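Local coordinates for chitin binding protein (Tectaria macrodonta, PDB 6IF7) that binds copper and chitin and is possibly a lytic polysaccharide monooxygenase of the AA10 family, with insecticidal activity, at residues A[109-114]-A[150-155]; A[158-163]-A[177-182]; A[102-107]-A[167-172]. All blocks are in the same frame, centred on the assembly; numbering follows the deposited sequence.

Contact 1: residues A[109-114]-A[150-155]; sequences FYVTRE and TTPSGK
Lys-155 and Glu-114 form a salt bridge at the rim of the beta-sandwich typical of lytic polysaccharide monooxygenases, in a strand-to-loop contact that shows how a long side chain can join two pieces of backbone lying too far apart to pair. Residues 109-114 are the end of strand 105-111 and the loop that follows; residues 150-155 belong to the loop between strands 144-147 and 159-167. Even the nearest alpha carbons, CA of Glu-114 and CA of Lys-155, are 7.1 Å apart, and the lysine spans the gap. Its chain runs extended as far as CD and then bends at both outer torsions (chi3 73°, chi4 65°), which turns NZ toward the backbone of Thr-112. There the ammonium donates to the backbone oxygen Thr-112 O at 2.8 Å, lying in the plane of that carbonyl. It also binds Glu-114 OE1, approaching on the anti side of the carboxylate, somewhat out of its plane. Thr-112 O and Glu-114 OE1 thus hold the end of the buried Lys-155 between them, while Glu-114 itself faces solvent.

Beside this polar end the contact is apolar. Val-111 points at the loop, its CG2 meeting CE of Lys-155 tip to tip at 3.8 Å, while CG1 slides past the ring of Pro-152 and touches CG at 3.9 Å. Phe-182, from strand 173-182, packs against both Val-111 and Lys-155. The side chain of Thr-112 is engaged on the neighbouring strand instead, where OG1 bonds with His-159 ND1. The loop is moored separately by Ser-88, whose OG bonds with Pro-152 O and Lys-155 N. At the outer end the second carboxylate oxygen, Glu-114 OE2, stands 2.9 Å from Gly-154 O, two acceptors facing each other without a hydrogen bond.

Contact 2: residues A[158-163]-A[177-182]; sequences SHLIYV and CSDVYF
Cys-177 and Tyr-162 meet sulfur to ring edge across an antiparallel pair of strands, the two arms of the hairpin 159-167 and 173-182. SG lies 3.6 Å from CD1 of Tyr-162, near the plane of the ring, and its disulfide to Cys-64 fixes it there. On the same face Leu-160, with CG anti to the backbone N (chi1 177°), lays CD1 against CB of Cys-177 at 3.9 Å. An alanine in place of Leu-160 would probably leave a gap beside the disulfide and deprive Cys-177 CB of its apolar neighbour. The other face carries Ile-161 and Val-180, which cross at about a right angle, CD1 to CG1. Farther along, His-159 and Phe-182 also cross almost perpendicularly, but their ring planes stand 60° apart, an oblique pairing in which the two CD2 atoms are 3.7 Å apart. Four backbone bonds hold the ladder, from the hydrogen-bonded pairs His-159 with Val-180 and Ile-161 with Ser-178. A water donates to both Ile-161 O and Ser-178 OG, which also bonds with Pro-7 O. Backbone bonds thus join the strands, while the disulfide ties one face to Cys-64 and the other mixes aliphatic groups with polar His-159 and Ser-178.

Contact 3: residues A[102-107]-A[167-172]; sequences AHLGFF and RTDSPE. With CU (copper (II) ion), chain C; NAG (2-acetamido-2-deoxy-beta-D-glucopyranose), chain B; NAG (2-acetamido-2-deoxy-beta-D-glucopyranose), chain D; SO4 (sulfate ion), chain E.
His-103 and Arg-167 lie flat on each other beside the copper, the guanidinium and imidazole planes only 11° apart and their centres 3.8 Å from each other. His-103 is one arm of the histidine brace, the copper site characteristic of lytic polysaccharide monooxygenases; NE2 binds the metal at 2.1 Å, and His-1 completes the protein's share of the site. Arg-167 is a second-shell residue. Its chain bends at chi3 (66°), which swings the guanidinium over the imidazole and sets NH1 above the ring centre.

Several acceptors around the rim of the Arg-167 guanidinium hold that flat group in place. Asp-169 takes NE and NH2 side-on, both through OD1, with Arg-167 NE at 3.0 Å from OD1 on the syn side of the carboxylate. Glu-172 binds Arg-167 NH1 through OE1 at 2.8 Å, while its OE2 bonds with Asn-46 ND2. A sulfate, probably from the crystallisation liquor, adds a bond from Arg-167 NH2 to its O3. CB of Ser-170 lies against the face of the guanidinium turned away from His-103. The two carboxylates would be expected to offset the arginine's positive charge.

Leu-104 is another large contributor. Its side chain crosses that of Asp-169 at about a right angle, CD1 lying 3.8 Å from OD2, and its carbonyl oxygen accepts a bond from Thr-168 N, which sits above the carbonyl plane. One residue on, Gly-105 pairs with Arg-167 as the last step of the antiparallel ladder, so close that a beta carbon on the glycine would crowd Arg-167 CA. Beyond it the contact reaches the glycan: C5 of one N-acetylglucosamine sits over the Phe-106 ring, and Thr-168 CG2 touches C8 of the next at 3.6 Å.

The three contacts are set around one sheet. Contacts 1 and 2 have centres about 9 Å apart and meet where strands 105-111 and 159-167 are neighbours, Tyr-110 N lying 2.8 Å from Tyr-162 O, a probable hydrogen bond. Contact 3 lies about 24 Å from contact 1 and 23 Å from contact 2, centre to centre, across the chain's centre from contact 2, which it meets where Val-163 packs on Phe-107. Along the chain, contact 1 closes before contact 2 opens and falls wholly between the segments of contact 3, whereas contacts 2 and 3 interleave. Strand 105-111, common to contacts 1 and 3, thus joins the copper-binding surface to the distant rim.

Contact 1: residues A[109-114]-A[150-155]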
loop_
_atom_site.group_PDB
_atom_site.type_symbol
_atom_site.label_atom_id
_atom_site.label_comp_id
_atom_site.label_asym_id
_atom_site.label_seq_id
_atom_site.Cartn_x
_atom_site.Cartn_y
_atom_site.Cartn_z
ATOM N N PHE A 109 -0.971 9.692 0.787
ATOM C CA PHE A 109 -0.410 8.976 -0.375
ATOM C C PHE A 109 1.011 9.448 -0.659
ATOM O O PHE A 109 1.231 10.618 -0.956
ATOM C CB PHE A 109 -1.224 9.216 -1.651
ATOM C CG PHE A 109 -2.522 8.491 -1.711
ATOM C CD1 PHE A 109 -3.514 8.711 -0.764
ATOM C CD2 PHE A 109 -2.803 7.637 -2.768
ATOM C CE1 PHE A 109 -4.738 8.080 -0.847
ATOM C CE2 PHE A 109 -4.023 6.991 -2.849
ATOM C CZ PHE A 109 -4.991 7.210 -1.885
ATOM N N TYR A 110 1.960 8.519 -0.617
ATOM C CA TYR A 110 3.344 8.796 -0.977
ATOM C C TYR A 110 3.685 7.991 -2.201
ATOM O O TYR A 110 3.167 6.882 -2.376
ATOM C CB TYR A 110 4.294 8.391 0.152
ATOM C CG TYR A 110 4.067 9.177 1.433
ATOM C CD1 TYR A 110 3.072 8.781 2.351
ATOM C CD2 TYR A 110 4.820 10.334 1.730
ATOM C CE1 TYR A 110 2.850 9.493 3.521
ATOM C CE2 TYR A 110 4.607 11.043 2.909
ATOM C CZ TYR A 110 3.617 10.619 3.802
ATOM O OH TYR A 110 3.372 11.288 4.975
ATOM N N VAL A 111 4.561 8.543 -3.036
ATOM C CA VAL A 111 5.187 7.797 -4.129
ATOM C C VAL A 111 6.704 7.699 -3.927
ATOM O O VAL A 111 7.335 8.584 -3.324
ATOM C CB VAL A 111 4.882 8.437 -5.511
ATOM C CG1 VAL A 111 5.759 9.662 -5.779
ATOM C CG2 VAL A 111 5.041 7.405 -6.614
ATOM N N THR A 112 7.272 6.622 -4.463
ATOM C CA THR A 112 8.717 6.429 -4.502
ATOM C C THR A 112 9.404 7.524 -5.332
ATOM O O THR A 112 8.876 7.966 -6.355
ATOM C CB THR A 112 9.093 5.054 -5.098
ATOM O OG1 THR A 112 8.274 4.791 -6.250
ATOM C CG2 THR A 112 8.879 3.956 -4.086
ATOM N N ARG A 113 10.579 7.943 -4.870
ATOM C CA ARG A 113 11.399 8.932 -5.574
ATOM C C ARG A 113 11.992 8.364 -6.884
ATOM O O ARG A 113 12.075 7.147 -7.086
ATOM C CB ARG A 113 12.577 9.347 -4.697
ATOM C CG ARG A 113 12.248 10.090 -3.423
ATOM C CD ARG A 113 13.392 9.866 -2.439
ATOM N NE ARG A 113 13.236 10.550 -1.158
ATOM C CZ ARG A 113 13.403 11.858 -0.955
ATOM N NH1 ARG A 113 13.728 12.675 -1.952
ATOM N NH2 ARG A 113 13.226 12.370 0.261
ATOM N N GLU A 114 12.447 9.261 -7.758
ATOM C CA GLU A 114 13.100 8.844 -9.003
ATOM C C GLU A 114 14.308 7.996 -8.664
ATOM O O GLU A 114 14.974 8.236 -7.652
ATOM C CB GLU A 114 13.507 10.054 -9.848
ATOM C CG GLU A 114 12.320 10.843 -10.432
ATOM C CD GLU A 114 11.441 10.042 -11.390
ATOM O OE1 GLU A 114 10.527 9.304 -10.953
ATOM O OE2 GLU A 114 11.649 10.160 -12.604
ATOM N N THR A 150 -3.718 14.550 -8.130
ATOM C CA THR A 150 -2.842 14.627 -9.276
ATOM C C THR A 150 -1.614 13.768 -8.971
ATOM O O THR A 150 -0.969 13.927 -7.920
ATOM C CB THR A 150 -2.472 16.087 -9.590
ATOM O OG1 THR A 150 -3.656 16.804 -9.945
ATOM C CG2 THR A 150 -1.481 16.177 -10.774
ATOM N N THR A 151 -1.322 12.831 -9.874
ATOM C CA THR A 151 -0.101 12.047 -9.803
ATOM C C THR A 151 1.087 12.941 -10.110
ATOM O O THR A 151 0.975 13.851 -10.943
ATOM C CB THR A 151 -0.114 10.901 -10.820
ATOM O OG1 THR A 151 -0.328 11.420 -12.141
ATOM C CG2 THR A 151 -1.225 9.923 -10.445
ATOM N N PRO A 152 2.230 12.698 -9.448
ATOM C CA PRO A 152 3.399 13.521 -9.784
ATOM C C PRO A 152 3.876 13.278 -11.237
ATOM O O PRO A 152 3.694 12.165 -11.788
ATOM C CB PRO A 152 4.445 13.097 -8.733
ATOM C CG PRO A 152 3.685 12.323 -7.705
ATOM C CD PRO A 152 2.574 11.667 -8.450
ATOM N N SER A 153 4.447 14.317 -11.850
ATOM C CA SER A 153 4.478 14.410 -13.320
ATOM C C SER A 153 5.746 14.028 -14.068
ATOM O O SER A 153 5.676 13.839 -15.289
ATOM C CB SER A 153 4.007 15.795 -13.797
ATOM O OG SER A 153 4.772 16.797 -13.190
ATOM N N GLY A 154 6.882 13.865 -13.418
ATOM C CA GLY A 154 8.076 13.515 -14.216
ATOM C C GLY A 154 8.506 12.081 -14.060
ATOM O O GLY A 154 9.682 11.811 -13.948
ATOM N N LYS A 155 7.558 11.161 -14.033
ATOM C CA LYS A 155 7.831 9.790 -13.622
ATOM C C LYS A 155 7.535 8.819 -14.744
ATOM O O LYS A 155 6.657 9.052 -15.518
ATOM C CB LYS A 155 6.956 9.443 -12.431
ATOM C CG LYS A 155 7.111 10.409 -11.266
ATOM C CD LYS A 155 6.485 9.849 -9.995
ATOM C CE LYS A 155 7.305 8.717 -9.374
ATOM N NZ LYS A 155 8.635 9.152 -8.876
#

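Contact 2: residues A[158-163]-A[177-182]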
loop_
_atom_site.group_PDB
_atom_site.type_symbol
_atom_site.label_atom_id
_atom_site.label_comp_id
_atom_site.label_asym_id
_atom_site.label_seq_id
_atom_site.Cartn_x
_atom_site.Cartn_y
_atom_site.Cartn_z
ATOM N N SER A 158 8.684 1.437 -13.057
ATOM C CA SER A 158 8.259 0.729 -11.861
ATOM C C SER A 158 8.450 1.583 -10.618
ATOM O O SER A 158 9.558 1.955 -10.293
ATOM C CB SER A 158 9.047 -0.571 -11.692
ATOM O OG SER A 158 8.796 -1.417 -12.790
ATOM N N HIS A 159 7.344 1.880 -9.950
ATOM C CA HIS A 159 7.334 2.656 -8.733
ATOM C C HIS A 159 6.373 2.009 -7.741
ATOM O O HIS A 159 5.760 0.978 -8.042
ATOM C CB HIS A 159 6.955 4.097 -9.049
ATOM C CG HIS A 159 8.099 4.876 -9.599
ATOM N ND1 HIS A 159 9.095 5.398 -8.799
ATOM C CD2 HIS A 159 8.442 5.172 -10.870
ATOM C CE1 HIS A 159 9.996 5.992 -9.558
ATOM N NE2 HIS A 159 9.620 5.873 -10.816
ATOM N N LEU A 160 6.280 2.610 -6.559
ATOM C CA LEU A 160 5.387 2.141 -5.538
ATOM C C LEU A 160 4.655 3.332 -4.944
ATOM O O LEU A 160 5.228 4.417 -4.769
ATOM C CB LEU A 160 6.194 1.342 -4.501
ATOM C CG LEU A 160 5.476 0.785 -3.279
ATOM C CD1 LEU A 160 6.088 -0.542 -2.891
ATOM C CD2 LEU A 160 5.524 1.743 -2.087
ATOM N N ILE A 161 3.382 3.108 -4.638
ATOM C CA ILE A 161 2.585 4.036 -3.887
ATOM C C ILE A 161 2.330 3.448 -2.493
ATOM O O ILE A 161 1.862 2.309 -2.356
ATOM C CB ILE A 161 1.304 4.350 -4.644
ATOM C CG1 ILE A 161 1.690 5.142 -5.902
ATOM C CG2 ILE A 161 0.329 5.118 -3.768
ATOM C CD1 ILE A 161 0.558 5.385 -6.850
ATOM N N TYR A 162 2.685 4.239 -1.483
ATOM C CA TYR A 162 2.518 3.898 -0.086
ATOM C C TYR A 162 1.390 4.763 0.474
ATOM O O TYR A 162 1.428 6.006 0.392
ATOM C CB TYR A 162 3.798 4.160 0.677
ATOM C CG TYR A 162 3.914 3.482 2.035
ATOM C CD1 TYR A 162 3.841 2.094 2.156
ATOM C CD2 TYR A 162 4.172 4.222 3.183
ATOM C CE1 TYR A 162 3.986 1.463 3.392
ATOM C CE2 TYR A 162 4.337 3.607 4.419
ATOM C CZ TYR A 162 4.236 2.233 4.532
ATOM O OH TYR A 162 4.398 1.639 5.772
ATOM N N VAL A 163 0.371 4.093 0.998
ATOM C CA VAL A 163 -0.784 4.763 1.579
ATOM C C VAL A 163 -0.836 4.441 3.062
ATOM O O VAL A 163 -0.819 3.263 3.465
ATOM C CB VAL A 163 -2.080 4.398 0.831
ATOM C CG1 VAL A 163 -3.282 5.153 1.390
ATOM C CG2 VAL A 163 -1.898 4.743 -0.635
ATOM N N CYS A 177 1.081 -0.985 0.524
ATOM C CA CYS A 177 2.018 -0.846 -0.623
ATOM C C CYS A 177 1.320 -1.285 -1.898
ATOM O O CYS A 177 0.784 -2.394 -1.920
ATOM C CB CYS A 177 3.246 -1.742 -0.472
ATOM S SG CYS A 177 4.428 -1.131 0.728
ATOM N N SER A 178 1.382 -0.450 -2.940
ATOM C CA SER A 178 0.852 -0.792 -4.268
ATOM C C SER A 178 1.945 -0.592 -5.335
ATOM O O SER A 178 2.542 0.474 -5.455
ATOM C CB SER A 178 -0.404 0.022 -4.613
ATOM O OG SER A 178 -1.450 -0.180 -3.650
ATOM N N ASP A 179 2.206 -1.648 -6.095
ATOM C CA ASP A 179 3.154 -1.613 -7.181
ATOM C C ASP A 179 2.447 -0.954 -8.358
ATOM O O ASP A 179 1.317 -1.270 -8.664
ATOM C CB ASP A 179 3.595 -3.030 -7.516
ATOM C CG ASP A 179 4.321 -3.678 -6.359
ATOM O OD1 ASP A 179 5.459 -3.273 -6.086
ATOM O OD2 ASP A 179 3.763 -4.564 -5.690
ATOM N N VAL A 180 3.126 -0.018 -8.990
ATOM C CA VAL A 180 2.571 0.703 -10.118
ATOM C C VAL A 180 3.639 0.850 -11.167
ATOM O O VAL A 180 4.794 0.631 -10.899
ATOM C CB VAL A 180 2.011 2.096 -9.723
ATOM C CG1 VAL A 180 0.894 1.933 -8.707
ATOM C CG2 VAL A 180 3.101 3.035 -9.194
ATOM N N TYR A 181 3.223 1.229 -12.360
ATOM C CA TYR A 181 4.133 1.440 -13.456
ATOM C C TYR A 181 3.690 2.745 -14.118
ATOM O O TYR A 181 2.598 2.809 -14.651
ATOM C CB TYR A 181 4.046 0.256 -14.439
ATOM C CG TYR A 181 5.104 0.312 -15.494
ATOM C CD1 TYR A 181 4.933 1.086 -16.644
ATOM C CD2 TYR A 181 6.286 -0.399 -15.341
ATOM C CE1 TYR A 181 5.923 1.151 -17.614
ATOM C CE2 TYR A 181 7.281 -0.338 -16.295
ATOM C CZ TYR A 181 7.094 0.421 -17.421
ATOM O OH TYR A 181 8.106 0.440 -18.330
ATOM N N PHE A 182 4.530 3.775 -14.069
ATOM C CA PHE A 182 4.163 5.084 -14.599
ATOM C C PHE A 182 4.309 5.130 -16.104
ATOM O O PHE A 182 5.360 4.809 -16.630
ATOM C CB PHE A 182 4.953 6.196 -13.929
ATOM C CG PHE A 182 4.365 6.617 -12.651
ATOM C CD1 PHE A 182 3.165 7.299 -12.642
ATOM C CD2 PHE A 182 4.961 6.288 -11.469
ATOM C CE1 PHE A 182 2.563 7.657 -11.459
ATOM C CE2 PHE A 182 4.377 6.655 -10.281
ATOM C CZ PHE A 182 3.171 7.337 -10.273
HETATM O O HOH W 1 -1.010 1.462 -1.413
#

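Contact 3: residues A[102-107]-A[167-172]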
loop_
_atom_site.group_PDB
_atom_site.type_symbol
_atom_site.label_atom_id
_atom_site.label_comp_id
_atom_site.label_asym_id
_atom_site.label_seq_id
_atom_site.Cartn_x
_atom_site.Cartn_y
_atom_site.Cartn_z
ATOM N N ALA A 102 -15.403 0.930 7.490
ATOM C CA ALA A 102 -15.039 2.344 7.343
ATOM C C ALA A 102 -14.634 2.902 8.699
ATOM O O ALA A 102 -15.063 2.387 9.730
ATOM C CB ALA A 102 -16.198 3.136 6.769
ATOM N N HIS A 103 -13.789 3.932 8.695
ATOM C CA HIS A 103 -13.386 4.615 9.931
ATOM C C HIS A 103 -13.282 6.100 9.696
ATOM O O HIS A 103 -13.130 6.543 8.562
ATOM C CB HIS A 103 -12.033 4.132 10.492
ATOM C CG HIS A 103 -12.022 2.701 10.930
ATOM N ND1 HIS A 103 -13.041 2.137 11.661
ATOM C CD2 HIS A 103 -11.108 1.720 10.738
ATOM C CE1 HIS A 103 -12.762 0.868 11.894
ATOM N NE2 HIS A 103 -11.594 0.588 11.344
ATOM N N LEU A 104 -13.343 6.853 10.797
ATOM C CA LEU A 104 -12.958 8.251 10.815
ATOM C C LEU A 104 -11.446 8.280 10.711
ATOM O O LEU A 104 -10.754 7.770 11.596
ATOM C CB LEU A 104 -13.393 8.937 12.106
ATOM C CG LEU A 104 -14.899 9.008 12.313
ATOM C CD1 LEU A 104 -15.218 9.335 13.774
ATOM C CD2 LEU A 104 -15.505 10.022 11.350
ATOM N N GLY A 105 -10.933 8.864 9.631
ATOM C CA GLY A 105 -9.482 8.958 9.449
ATOM C C GLY A 105 -9.097 9.689 8.179
ATOM O O GLY A 105 -9.950 10.127 7.412
ATOM N N PHE A 106 -7.795 9.817 7.974
ATOM C CA PHE A 106 -7.256 10.458 6.770
ATOM C C PHE A 106 -6.216 9.580 6.108
ATOM O O PHE A 106 -5.549 8.780 6.770
ATOM C CB PHE A 106 -6.673 11.848 7.083
ATOM C CG PHE A 106 -5.495 11.845 8.030
ATOM C CD1 PHE A 106 -4.187 11.689 7.554
ATOM C CD2 PHE A 106 -5.679 12.090 9.388
ATOM C CE1 PHE A 106 -3.106 11.731 8.423
ATOM C CE2 PHE A 106 -4.590 12.141 10.264
ATOM C CZ PHE A 106 -3.303 11.955 9.783
ATOM N N PHE A 107 -6.088 9.759 4.805
ATOM C CA PHE A 107 -5.196 8.971 3.988
ATOM C C PHE A 107 -4.083 9.839 3.438
ATOM O O PHE A 107 -4.360 10.798 2.702
ATOM C CB PHE A 107 -5.947 8.373 2.794
ATOM C CG PHE A 107 -7.051 7.430 3.172
ATOM C CD1 PHE A 107 -8.316 7.905 3.504
ATOM C CD2 PHE A 107 -6.840 6.045 3.169
ATOM C CE1 PHE A 107 -9.347 7.020 3.836
ATOM C CE2 PHE A 107 -7.861 5.170 3.508
ATOM C CZ PHE A 107 -9.111 5.655 3.835
ATOM N N ARG A 167 -6.369 6.815 11.635
ATOM C CA ARG A 167 -7.668 7.121 12.255
ATOM C C ARG A 167 -7.599 8.361 13.123
ATOM O O ARG A 167 -6.551 8.655 13.681
ATOM C CB ARG A 167 -8.169 5.948 13.090
ATOM C CG ARG A 167 -8.659 4.833 12.205
ATOM C CD ARG A 167 -9.014 3.621 13.003
ATOM N NE ARG A 167 -10.159 3.868 13.864
ATOM C CZ ARG A 167 -10.768 2.928 14.577
ATOM N NH1 ARG A 167 -10.365 1.669 14.540
ATOM N NH2 ARG A 167 -11.799 3.262 15.332
ATOM N N THR A 168 -8.717 9.076 13.207
ATOM C CA THR A 168 -8.849 10.305 14.029
ATOM C C THR A 168 -9.548 10.091 15.374
ATOM O O THR A 168 -9.437 10.941 16.265
ATOM C CB THR A 168 -9.613 11.394 13.266
ATOM O OG1 THR A 168 -10.886 10.888 12.856
ATOM C CG2 THR A 168 -8.826 11.819 12.042
ATOM N N ASP A 169 -10.260 8.973 15.511
ATOM C CA ASP A 169 -10.901 8.567 16.770
ATOM C C ASP A 169 -10.086 7.501 17.510
ATOM O O ASP A 169 -10.561 6.907 18.476
ATOM C CB ASP A 169 -12.293 8.011 16.477
ATOM C CG ASP A 169 -12.261 6.849 15.510
ATOM O OD1 ASP A 169 -11.162 6.449 15.045
ATOM O OD2 ASP A 169 -13.340 6.356 15.168
ATOM N N SER A 170 -8.859 7.261 17.059
ATOM C CA SER A 170 -8.071 6.118 17.492
ATOM C C SER A 170 -6.621 6.299 17.050
ATOM O O SER A 170 -6.376 6.887 16.001
ATOM C CB SER A 170 -8.619 4.865 16.821
ATOM O OG SER A 170 -7.758 3.757 17.021
ATOM N N PRO A 171 -5.665 5.765 17.826
ATOM C CA PRO A 171 -4.254 5.794 17.380
ATOM C C PRO A 171 -3.935 4.787 16.268
ATOM O O PRO A 171 -2.825 4.821 15.722
ATOM C CB PRO A 171 -3.472 5.417 18.649
ATOM C CG PRO A 171 -4.435 4.611 19.464
ATOM C CD PRO A 171 -5.835 5.008 19.084
ATOM N N GLU A 172 -4.878 3.898 15.951
ATOM C CA GLU A 172 -4.670 2.885 14.939
ATOM C C GLU A 172 -4.487 3.461 13.530
ATOM O O GLU A 172 -5.221 4.361 13.103
ATOM C CB GLU A 172 -5.841 1.928 14.931
ATOM C CG GLU A 172 -5.706 0.769 13.964
ATOM C CD GLU A 172 -6.945 -0.103 13.961
ATOM O OE1 GLU A 172 -8.033 0.436 13.681
ATOM O OE2 GLU A 172 -6.837 -1.320 14.201
HETATM CU CU CU C . -10.856 -1.333 10.962
HETATM C C1 NAG B . -2.470 15.091 6.574
HETATM C C2 NAG B . -1.265 15.614 7.350
HETATM C C3 NAG B . -1.504 15.373 8.813
HETATM C C4 NAG B . -2.769 16.072 9.261
HETATM C C5 NAG B . -3.947 15.562 8.450
HETATM C C6 NAG B . -5.193 16.355 8.789
HETATM C C7 NAG B . 0.955 15.507 6.362
HETATM C C8 NAG B . 2.135 14.634 6.076
HETATM N N2 NAG B . -0.044 14.915 6.979
HETATM O O3 NAG B . -0.383 15.881 9.558
HETATM O O4 NAG B . -2.955 15.812 10.651
HETATM O O5 NAG B . -3.664 15.718 7.067
HETATM O O6 NAG B . -6.257 15.887 7.960
HETATM O O7 NAG B . 0.919 16.674 6.066
HETATM C C1 NAG D . -3.210 16.983 11.424
HETATM C C2 NAG D . -3.639 16.565 12.829
HETATM C C3 NAG D . -3.882 17.787 13.696
HETATM C C4 NAG D . -2.727 18.773 13.602
HETATM C C5 NAG D . -2.328 19.059 12.161
HETATM C C6 NAG D . -1.170 20.054 12.184
HETATM C C7 NAG D . -4.842 14.484 13.345
HETATM C C8 NAG D . -6.164 13.791 13.413
HETATM N N2 NAG D . -4.835 15.735 12.844
HETATM O O3 NAG D . -3.954 17.338 15.036
HETATM O O4 NAG D . -3.079 20.003 14.227
HETATM O O5 NAG D . -2.041 17.798 11.528
HETATM O O6 NAG D . -0.477 20.035 10.958
HETATM O O7 NAG D . -3.851 13.910 13.762
HETATM S S SO4 E . -12.913 -0.449 15.840
HETATM O O1 SO4 E . -13.774 -1.584 16.248
HETATM O O2 SO4 E . -11.915 -0.190 16.916
HETATM O O3 SO4 E . -13.744 0.764 15.603
HETATM O O4 SO4 E . -12.227 -0.812 14.579
HETATM O O HOH W 2 -14.296 5.608 13.075
#